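Local atomic coordinates of inactive Zymogen C11 Protease (Parabacteroides distasonis, PDB entry 6MZO), a protein that is an inactive zymogen of a clostripain-like (family C11) cysteine protease, which probably cleaves peptide bonds once activated. Residues W114-G119 against T186-N191; D124-L129 against E266-N271; D277-V282 against N292-S297. All blocks are in the same frame, centred on the assembly; numbering follows the deposited sequence.

Contact 1 of 3, residues W114-G119 against T186-N191; sequences WSHGTG and TEILAN
The indole edge of Trp114 meets Asn191 O, and the imidazole of His116 lies against the carbonyls of Ile188, Leu189, Ala190 and Asn191. Trp114 belongs to strand 109-115, an inner strand of the mixed central sheet of this clan CD peptidase, and His116 follows in the loop. His116 and Gly117 form a His-Gly pair, consistent with the signature of the clan. With CG of Trp114 anti to the backbone N (chi1 -173°), the indole reaches Asn191. NE1 donates to Asn191 O at 3.1 Å, and the N-H...O angle is 169°. The acceptor lies in the ring plane, and Asn32 ND2 also donates to it. One indole face receives His116 CD2 near its rim, 3.8 Å above the plane. An alanine in place of Trp114 would probably leave Asn191 O without its indole donor and remove the cover from one face of His116. The opposite imidazole face meets Ile188 O, 3.4 Å from ND1, but at a poor angle for a hydrogen bond. NE2 is hydrogen-bonded to Asp161 OD1, which helps fix how the imidazole is turned. Ile188 CG2 lies 4.2 Å from His116 CE1. That same CE1 comes within 3.6 Å of Ala190 O.

Contact 2 of 3, residues D124-L129 against E266-N271; sequences DIYSYL and EYLTPN
Tyr126 is the first residue of 124-129 to touch the loop 266-271. With CG anti to the carbonyl carbon (chi1 -69°), its ring reaches Leu268 and Thr269. The ring crosses Leu268 at about a right angle, and its OH is 4.1 Å from Leu268 CD2. Nearer the backbone, Tyr126 CD2 packs on Thr269 CG2 at 3.8 Å. A water joins the two segments here. It lies 2.9 Å from Tyr126 OH, in the plane of the ring at its edge, and donates to Leu268 O at 2.7 Å. Leu129 comes next, where the short helix ends. It meets Glu266 tip to tip, with CD1 3.9 Å from Glu266 OE2. The same methyl is 4.1 Å from Thr269 OG1. The carboxylate of Glu266 is held from its own side of the contact. Leu268 N donates to Glu266 OE2 at 3.0 Å, and Ala274 N donates to OE1. The methyl of Leu129 therefore abuts a carboxylate whose two oxygens both already accept N-H bonds. Methyl packing and one water bridge join a one-turn helix to an irregular loop. Ile125 and Leu129 also rest on Leu343 of helix 341-347, while Tyr267 of the loop leans on strand 321-324.

Contact 3 of 3, residues D277-V282 against N292-S297; sequences DFDDYV and NAFKRS
Asp280 N donates to Asp277 OD2 at 3.0 Å, an N-cap bond that starts the helix whose Phe278, Asp279 and Val282 touch Phe294. Phe294 carries most of the contact. Its CG is anti to the backbone N (chi1 168°), and the ring reaches across to the other helix. It makes a T-shaped pair with Phe278. The edge of Phe294 points at the face of Phe278, with centroids 5.1 Å apart and planes at 89°. The nearest atoms are Phe294 CE1 and Phe278 CE2, at 3.6 Å. Val282 meets Phe294 tip to tip. Its CG1 sits over the centre of the Phe294 ring, 3.8 Å from the centroid, in a CH-pi contact. At another part of the rim, Asp279 OD2 lies 3.5 Å from Phe294 CE2. The other oxygen of Asp279, OD1, is hydrogen-bonded to Tyr291 OH. Lys295 does not pair with Asp279, since its NZ is 6.2 Å from Asp279 OD2. Cys242 of helix 235-246 touches both phenylalanines. The two short segments run nearly antiparallel, at 165°, with axes 11.0 Å apart. This is an alpha-alpha hairpin, two consecutive helices joined by a short connection and packed chiefly round Phe294 and its aromatic partner.

Contact 1 lies nearest the middle of the chain, yet it is only partly buried. Contacts 2 and 3 lie farther out but are mostly buried, although Tyr126 of contact 2 is exposed. Contacts 1 and 2 touch: Glu187 packs on Leu268, and Thr118 on Ile125 and Tyr126. Their segments alternate along the chain, and strand 109-115 leads on to helix 125-128. Contact 3 follows both in sequence and touches neither. The chemistry differs with place. Contact 1 sets aromatic rings against loop carbonyls beside an inner strand of the central sheet. Contact 2 mixes methyl packing with a bridging water. Contact 3 is a buried, largely apolar helix pair.

Contact 1 of 3, residues W114-G119 against T186-N191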
loop_
_atom_site.group_PDB
_atom_site.type_symbol
_atom_site.label_atom_id
_atom_site.label_comp_id
_atom_site.label_asym_id
_atom_site.label_seq_id
_atom_site.Cartn_x
_atom_site.Cartn_y
_atom_site.Cartn_z
ATOM N N TRP A 114 -0.692 8.282 -0.917
ATOM C CA TRP A 114 0.555 8.512 -0.241
ATOM C C TRP A 114 0.257 8.877 1.203
ATOM O O TRP A 114 -0.503 9.849 1.457
ATOM C CB TRP A 114 1.307 9.685 -0.900
ATOM C CG TRP A 114 2.709 9.933 -0.404
ATOM C CD1 TRP A 114 3.879 9.491 -0.974
ATOM C CD2 TRP A 114 3.093 10.712 0.732
ATOM N NE1 TRP A 114 4.943 9.932 -0.248
ATOM C CE2 TRP A 114 4.492 10.675 0.802
ATOM C CE3 TRP A 114 2.386 11.397 1.697
ATOM C CZ2 TRP A 114 5.194 11.316 1.806
ATOM C CZ3 TRP A 114 3.091 12.054 2.702
ATOM C CH2 TRP A 114 4.471 11.998 2.737
ATOM N N SER A 115 0.868 8.132 2.108
ATOM C CA SER A 115 0.575 8.373 3.538
ATOM C C SER A 115 1.672 7.662 4.285
ATOM O O SER A 115 1.625 6.450 4.384
ATOM C CB SER A 115 -0.790 7.788 3.902
ATOM O OG SER A 115 -1.161 8.083 5.262
ATOM N N HIS A 116 2.674 8.369 4.766
ATOM C CA HIS A 116 3.669 7.721 5.610
ATOM C C HIS A 116 3.394 7.907 7.117
ATOM O O HIS A 116 3.310 9.020 7.613
ATOM C CB HIS A 116 5.049 8.218 5.223
ATOM C CG HIS A 116 5.438 7.837 3.828
ATOM N ND1 HIS A 116 6.732 7.916 3.365
ATOM C CD2 HIS A 116 4.691 7.386 2.791
ATOM C CE1 HIS A 116 6.768 7.520 2.101
ATOM N NE2 HIS A 116 5.545 7.177 1.737
ATOM N N GLY A 117 3.255 6.775 7.807
ATOM C CA GLY A 117 2.762 6.680 9.172
ATOM C C GLY A 117 2.717 5.210 9.555
ATOM O O GLY A 117 3.663 4.472 9.277
ATOM N N THR A 118 1.619 4.769 10.165
ATOM C CA THR A 118 1.507 3.378 10.632
ATOM C C THR A 118 0.733 2.479 9.668
ATOM O O THR A 118 0.359 1.359 10.011
ATOM C CB THR A 118 0.816 3.292 12.013
ATOM O OG1 THR A 118 -0.547 3.739 11.900
ATOM C CG2 THR A 118 1.578 4.140 13.037
ATOM N N GLY A 119 0.480 2.981 8.468
ATOM C CA GLY A 119 -0.245 2.202 7.483
ATOM C C GLY A 119 -1.642 1.824 7.952
ATOM O O GLY A 119 -2.421 2.655 8.424
ATOM N N THR A 186 7.115 -3.780 4.212
ATOM C CA THR A 186 7.900 -3.156 5.301
ATOM C C THR A 186 7.728 -1.661 5.246
ATOM O O THR A 186 6.668 -1.233 4.716
ATOM C CB THR A 186 9.412 -3.572 5.295
ATOM O OG1 THR A 186 10.081 -3.108 4.101
ATOM C CG2 THR A 186 9.437 -5.073 5.385
ATOM N N GLU A 187 8.659 -0.860 5.768
ATOM C CA GLU A 187 8.509 0.606 5.723
ATOM C C GLU A 187 9.030 1.129 4.402
ATOM O O GLU A 187 9.930 0.557 3.784
ATOM C CB GLU A 187 9.219 1.265 6.916
ATOM C CG GLU A 187 8.520 0.920 8.179
ATOM C CD GLU A 187 8.990 1.723 9.397
ATOM O OE1 GLU A 187 9.706 2.730 9.249
ATOM O OE2 GLU A 187 8.592 1.321 10.487
ATOM N N ILE A 188 8.380 2.204 3.926
ATOM C CA ILE A 188 8.921 2.993 2.869
ATOM C C ILE A 188 9.144 4.317 3.515
ATOM O O ILE A 188 8.209 4.910 4.081
ATOM C CB ILE A 188 7.971 3.207 1.750
ATOM C CG1 ILE A 188 7.505 1.874 1.211
ATOM C CG2 ILE A 188 8.638 4.047 0.684
ATOM C CD1 ILE A 188 6.424 2.002 0.076
ATOM N N LEU A 189 10.368 4.766 3.478
ATOM C CA LEU A 189 10.598 6.012 4.177
ATOM C C LEU A 189 10.885 7.098 3.142
ATOM O O LEU A 189 10.481 6.996 1.952
ATOM C CB LEU A 189 11.723 5.857 5.228
ATOM C CG LEU A 189 11.494 4.831 6.367
ATOM C CD1 LEU A 189 12.671 4.800 7.343
ATOM C CD2 LEU A 189 10.178 5.041 7.128
ATOM N N ALA A 190 11.536 8.152 3.615
ATOM C CA ALA A 190 11.907 9.288 2.790
ATOM C C ALA A 190 10.799 9.665 1.812
ATOM O O ALA A 190 9.615 9.714 2.157
ATOM C CB ALA A 190 13.190 8.987 2.039
ATOM N N ASN A 191 11.194 9.901 0.584
ATOM C CA ASN A 191 10.237 10.350 -0.391
ATOM C C ASN A 191 9.164 9.287 -0.593
ATOM O O ASN A 191 7.966 9.601 -0.585
ATOM C CB ASN A 191 10.931 10.682 -1.706
ATOM C CG ASN A 191 12.136 9.809 -1.949
ATOM O OD1 ASN A 191 12.622 9.139 -1.034
ATOM N ND2 ASN A 191 12.639 9.819 -3.177
#

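Contact 2 of 3, residues D124-L129 against E266-N271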
loop_
_atom_site.group_PDB
_atom_site.type_symbol
_atom_site.label_atom_id
_atom_site.label_comp_id
_atom_site.label_asym_id
_atom_site.label_seq_id
_atom_site.Cartn_x
_atom_site.Cartn_y
_atom_site.Cartn_z
ATOM N N ASP A 124 -4.402 3.553 17.792
ATOM C CA ASP A 124 -3.868 3.133 19.077
ATOM C C ASP A 124 -2.789 2.063 19.001
ATOM O O ASP A 124 -2.622 1.332 19.975
ATOM C CB ASP A 124 -4.991 2.580 19.947
ATOM C CG ASP A 124 -6.030 3.606 20.265
ATOM O OD1 ASP A 124 -5.654 4.653 20.839
ATOM O OD2 ASP A 124 -7.216 3.364 19.948
ATOM N N ILE A 125 -2.078 1.936 17.877
ATOM C CA ILE A 125 -1.194 0.774 17.696
ATOM C C ILE A 125 -0.091 0.686 18.734
ATOM O O ILE A 125 0.212 -0.412 19.226
ATOM C CB ILE A 125 -0.527 0.742 16.300
ATOM C CG1 ILE A 125 0.281 -0.544 16.119
ATOM C CG2 ILE A 125 0.340 1.972 16.062
ATOM C CD1 ILE A 125 -0.532 -1.821 16.265
ATOM N N TYR A 126 0.506 1.821 19.077
ATOM C CA TYR A 126 1.607 1.817 20.031
ATOM C C TYR A 126 1.090 1.361 21.391
ATOM O O TYR A 126 1.744 0.584 22.091
ATOM C CB TYR A 126 2.256 3.201 20.139
ATOM C CG TYR A 126 3.014 3.631 18.901
ATOM C CD1 TYR A 126 2.378 4.313 17.860
ATOM C CD2 TYR A 126 4.367 3.355 18.772
ATOM C CE1 TYR A 126 3.080 4.700 16.730
ATOM C CE2 TYR A 126 5.075 3.743 17.657
ATOM C CZ TYR A 126 4.433 4.413 16.640
ATOM O OH TYR A 126 5.161 4.777 15.534
ATOM N N SER A 127 -0.101 1.850 21.731
ATOM C CA SER A 127 -0.805 1.466 22.949
ATOM C C SER A 127 -1.114 -0.034 22.903
ATOM O O SER A 127 -0.881 -0.759 23.874
ATOM C CB SER A 127 -2.080 2.313 23.098
ATOM O OG SER A 127 -3.113 1.626 23.778
ATOM N N TYR A 128 -1.590 -0.505 21.751
ATOM C CA TYR A 128 -1.911 -1.921 21.574
ATOM C C TYR A 128 -0.641 -2.794 21.613
ATOM O O TYR A 128 -0.741 -3.963 21.997
ATOM C CB TYR A 128 -2.677 -2.175 20.263
ATOM C CG TYR A 128 -4.098 -1.619 20.198
ATOM C CD1 TYR A 128 -4.715 -1.036 21.295
ATOM C CD2 TYR A 128 -4.812 -1.682 19.026
ATOM C CE1 TYR A 128 -6.012 -0.533 21.207
ATOM C CE2 TYR A 128 -6.098 -1.181 18.926
ATOM C CZ TYR A 128 -6.697 -0.612 20.011
ATOM O OH TYR A 128 -7.985 -0.113 19.872
ATOM N N LEU A 129 0.516 -2.240 21.221
ATOM C CA LEU A 129 1.797 -2.962 21.288
ATOM C C LEU A 129 2.462 -2.791 22.645
ATOM O O LEU A 129 3.636 -3.119 22.811
ATOM C CB LEU A 129 2.763 -2.503 20.191
ATOM C CG LEU A 129 2.320 -2.983 18.814
ATOM C CD1 LEU A 129 3.145 -2.397 17.651
ATOM C CD2 LEU A 129 2.321 -4.494 18.733
ATOM N N GLU A 266 7.358 -5.853 10.537
ATOM C CA GLU A 266 7.099 -4.561 11.162
ATOM C C GLU A 266 8.030 -4.331 12.348
ATOM O O GLU A 266 8.271 -5.238 13.145
ATOM C CB GLU A 266 5.640 -4.466 11.612
ATOM C CG GLU A 266 5.302 -3.187 12.359
ATOM C CD GLU A 266 5.055 -3.423 13.837
ATOM O OE1 GLU A 266 4.327 -4.381 14.174
ATOM O OE2 GLU A 266 5.590 -2.652 14.661
ATOM N N TYR A 267 8.549 -3.113 12.461
ATOM C CA TYR A 267 9.454 -2.766 13.549
ATOM C C TYR A 267 9.268 -1.319 13.996
ATOM O O TYR A 267 10.134 -0.474 13.772
ATOM C CB TYR A 267 10.908 -3.005 13.135
ATOM C CG TYR A 267 11.866 -3.122 14.300
ATOM C CD1 TYR A 267 11.909 -4.273 15.076
ATOM C CD2 TYR A 267 12.726 -2.081 14.623
ATOM C CE1 TYR A 267 12.782 -4.384 16.141
ATOM C CE2 TYR A 267 13.603 -2.183 15.687
ATOM C CZ TYR A 267 13.626 -3.337 16.442
ATOM O OH TYR A 267 14.497 -3.443 17.502
ATOM N N LEU A 268 8.133 -1.042 14.629
ATOM C CA LEU A 268 7.833 0.301 15.112
ATOM C C LEU A 268 8.241 0.450 16.574
ATOM O O LEU A 268 8.453 1.560 17.061
ATOM C CB LEU A 268 6.344 0.612 14.947
ATOM C CG LEU A 268 5.801 0.580 13.517
ATOM C CD1 LEU A 268 4.311 0.271 13.515
ATOM C CD2 LEU A 268 6.081 1.894 12.806
ATOM N N THR A 269 8.349 -0.679 17.266
ATOM C CA THR A 269 8.734 -0.691 18.672
ATOM C C THR A 269 9.725 -1.835 18.888
ATOM O O THR A 269 9.807 -2.781 18.075
ATOM C CB THR A 269 7.502 -0.884 19.595
ATOM O OG1 THR A 269 6.899 -2.163 19.348
ATOM C CG2 THR A 269 6.470 0.188 19.356
ATOM N N PRO A 270 10.509 -1.739 19.941
ATOM C CA PRO A 270 11.539 -2.748 20.151
ATOM C C PRO A 270 11.072 -4.034 20.825
ATOM O O PRO A 270 11.792 -4.997 20.714
ATOM C CB PRO A 270 12.535 -2.016 21.045
ATOM C CG PRO A 270 11.692 -1.037 21.821
ATOM C CD PRO A 270 10.730 -0.541 20.775
ATOM N N ASN A 271 9.931 -4.073 21.491
ATOM C CA ASN A 271 9.559 -5.280 22.253
ATOM C C ASN A 271 8.488 -6.200 21.652
ATOM O O ASN A 271 8.624 -7.432 21.700
ATOM C CB ASN A 271 9.093 -4.859 23.623
ATOM C CG ASN A 271 10.224 -4.394 24.451
ATOM O OD1 ASN A 271 11.126 -5.173 24.730
ATOM N ND2 ASN A 271 10.223 -3.101 24.829
HETATM O O HOH W 1 7.868 3.880 15.879
#

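Contact 3 of 3, residues D277-V282 against N292-S297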
loop_
_atom_site.group_PDB
_atom_site.type_symbol
_atom_site.label_atom_id
_atom_site.label_comp_id
_atom_site.label_asym_id
_atom_site.label_seq_id
_atom_site.Cartn_x
_atom_site.Cartn_y
_atom_site.Cartn_z
ATOM N N ASP A 277 6.590 -12.087 8.422
ATOM C CA ASP A 277 6.450 -12.627 7.089
ATOM C C ASP A 277 5.340 -13.667 7.050
ATOM O O ASP A 277 5.290 -14.531 7.850
ATOM C CB ASP A 277 7.743 -13.244 6.563
ATOM C CG ASP A 277 7.582 -13.839 5.192
ATOM O OD1 ASP A 277 7.431 -13.074 4.275
ATOM O OD2 ASP A 277 7.556 -15.043 5.061
ATOM N N PHE A 278 4.475 -13.550 6.064
ATOM C CA PHE A 278 3.329 -14.411 5.914
ATOM C C PHE A 278 3.649 -15.903 5.765
ATOM O O PHE A 278 3.140 -16.713 6.454
ATOM C CB PHE A 278 2.499 -13.872 4.760
ATOM C CG PHE A 278 1.141 -14.468 4.606
ATOM C CD1 PHE A 278 0.465 -15.025 5.645
ATOM C CD2 PHE A 278 0.533 -14.418 3.402
ATOM C CE1 PHE A 278 -0.793 -15.516 5.471
ATOM C CE2 PHE A 278 -0.722 -14.911 3.214
ATOM C CZ PHE A 278 -1.389 -15.461 4.254
ATOM N N ASP A 279 4.536 -16.216 4.841
ATOM C CA ASP A 279 4.915 -17.584 4.590
ATOM C C ASP A 279 5.561 -18.199 5.815
ATOM O O ASP A 279 5.236 -19.268 6.180
ATOM C CB ASP A 279 5.823 -17.664 3.350
ATOM C CG ASP A 279 6.257 -19.075 3.006
ATOM O OD1 ASP A 279 6.992 -19.653 3.750
ATOM O OD2 ASP A 279 5.875 -19.548 1.960
ATOM N N ASP A 280 6.460 -17.475 6.443
ATOM C CA ASP A 280 7.124 -17.950 7.625
ATOM C C ASP A 280 6.097 -18.322 8.706
ATOM O O ASP A 280 6.154 -19.374 9.248
ATOM C CB ASP A 280 8.116 -16.914 8.117
ATOM C CG ASP A 280 9.141 -17.474 9.091
ATOM O OD1 ASP A 280 9.247 -18.667 9.203
ATOM O OD2 ASP A 280 9.807 -16.676 9.709
ATOM N N TYR A 281 5.160 -17.437 8.966
ATOM C CA TYR A 281 4.130 -17.705 9.951
ATOM C C TYR A 281 3.329 -18.944 9.590
ATOM O O TYR A 281 3.167 -19.826 10.374
ATOM C CB TYR A 281 3.199 -16.515 10.075
ATOM C CG TYR A 281 2.081 -16.676 11.065
ATOM C CD1 TYR A 281 2.318 -17.168 12.315
ATOM C CD2 TYR A 281 0.806 -16.311 10.742
ATOM C CE1 TYR A 281 1.293 -17.309 13.224
ATOM C CE2 TYR A 281 -0.220 -16.437 11.638
ATOM C CZ TYR A 281 0.041 -16.936 12.877
ATOM O OH TYR A 281 -0.961 -17.069 13.766
ATOM N N VAL A 282 2.811 -18.974 8.385
ATOM C CA VAL A 282 2.021 -20.121 7.945
ATOM C C VAL A 282 2.809 -21.425 8.039
ATOM O O VAL A 282 2.254 -22.472 8.463
ATOM C CB VAL A 282 1.485 -19.887 6.431
ATOM C CG1 VAL A 282 1.035 -21.206 5.829
ATOM C CG2 VAL A 282 0.361 -18.887 6.448
ATOM N N ASN A 292 2.140 -26.792 1.092
ATOM C CA ASN A 292 2.410 -26.859 -0.347
ATOM C C ASN A 292 1.278 -26.148 -1.088
ATOM O O ASN A 292 1.535 -25.402 -2.039
ATOM C CB ASN A 292 2.569 -28.305 -0.806
ATOM C CG ASN A 292 3.917 -28.908 -0.369
ATOM O OD1 ASN A 292 4.871 -28.184 -0.033
ATOM N ND2 ASN A 292 3.995 -30.212 -0.370
ATOM N N ALA A 293 0.040 -26.341 -0.623
ATOM C CA ALA A 293 -1.120 -25.660 -1.256
ATOM C C ALA A 293 -1.011 -24.138 -1.109
ATOM O O ALA A 293 -1.286 -23.371 -2.045
ATOM C CB ALA A 293 -2.421 -26.130 -0.665
ATOM N N PHE A 294 -0.640 -23.712 0.098
ATOM C CA PHE A 294 -0.407 -22.282 0.374
ATOM C C PHE A 294 0.646 -21.708 -0.563
ATOM O O PHE A 294 0.430 -20.649 -1.164
ATOM C CB PHE A 294 0.006 -22.113 1.848
ATOM C CG PHE A 294 0.526 -20.766 2.156
ATOM C CD1 PHE A 294 -0.334 -19.714 2.387
ATOM C CD2 PHE A 294 1.927 -20.550 2.200
ATOM C CE1 PHE A 294 0.190 -18.393 2.745
ATOM C CE2 PHE A 294 2.451 -19.287 2.531
ATOM C CZ PHE A 294 1.603 -18.204 2.763
ATOM N N LYS A 295 1.782 -22.388 -0.698
ATOM C CA LYS A 295 2.833 -21.918 -1.645
ATOM C C LYS A 295 2.347 -21.777 -3.076
ATOM O O LYS A 295 2.689 -20.769 -3.745
ATOM C CB LYS A 295 4.061 -22.831 -1.561
ATOM C CG LYS A 295 4.829 -22.551 -0.243
ATOM C CD LYS A 295 6.192 -23.260 -0.219
ATOM C CE LYS A 295 6.063 -24.701 0.229
ATOM N NZ LYS A 295 7.416 -25.352 0.306
ATOM N N ARG A 296 1.515 -22.713 -3.520
ATOM C CA ARG A 296 0.962 -22.589 -4.881
ATOM C C ARG A 296 0.021 -21.384 -5.030
ATOM O O ARG A 296 0.045 -20.706 -6.076
ATOM C CB ARG A 296 0.245 -23.865 -5.261
ATOM C CG ARG A 296 1.208 -25.002 -5.540
ATOM C CD ARG A 296 0.486 -26.178 -6.150
ATOM N NE ARG A 296 1.432 -27.003 -6.903
ATOM C CZ ARG A 296 1.424 -28.336 -6.952
ATOM N NH1 ARG A 296 0.506 -29.042 -6.303
ATOM N NH2 ARG A 296 2.351 -28.964 -7.663
ATOM N N SER A 297 -0.772 -21.126 -3.976
ATOM C CA SER A 297 -1.699 -20.004 -4.043
ATOM C C SER A 297 -0.940 -18.686 -4.019
ATOM O O SER A 297 -1.307 -17.754 -4.765
ATOM C CB SER A 297 -2.730 -20.052 -2.909
ATOM O OG SER A 297 -3.599 -21.180 -3.134
#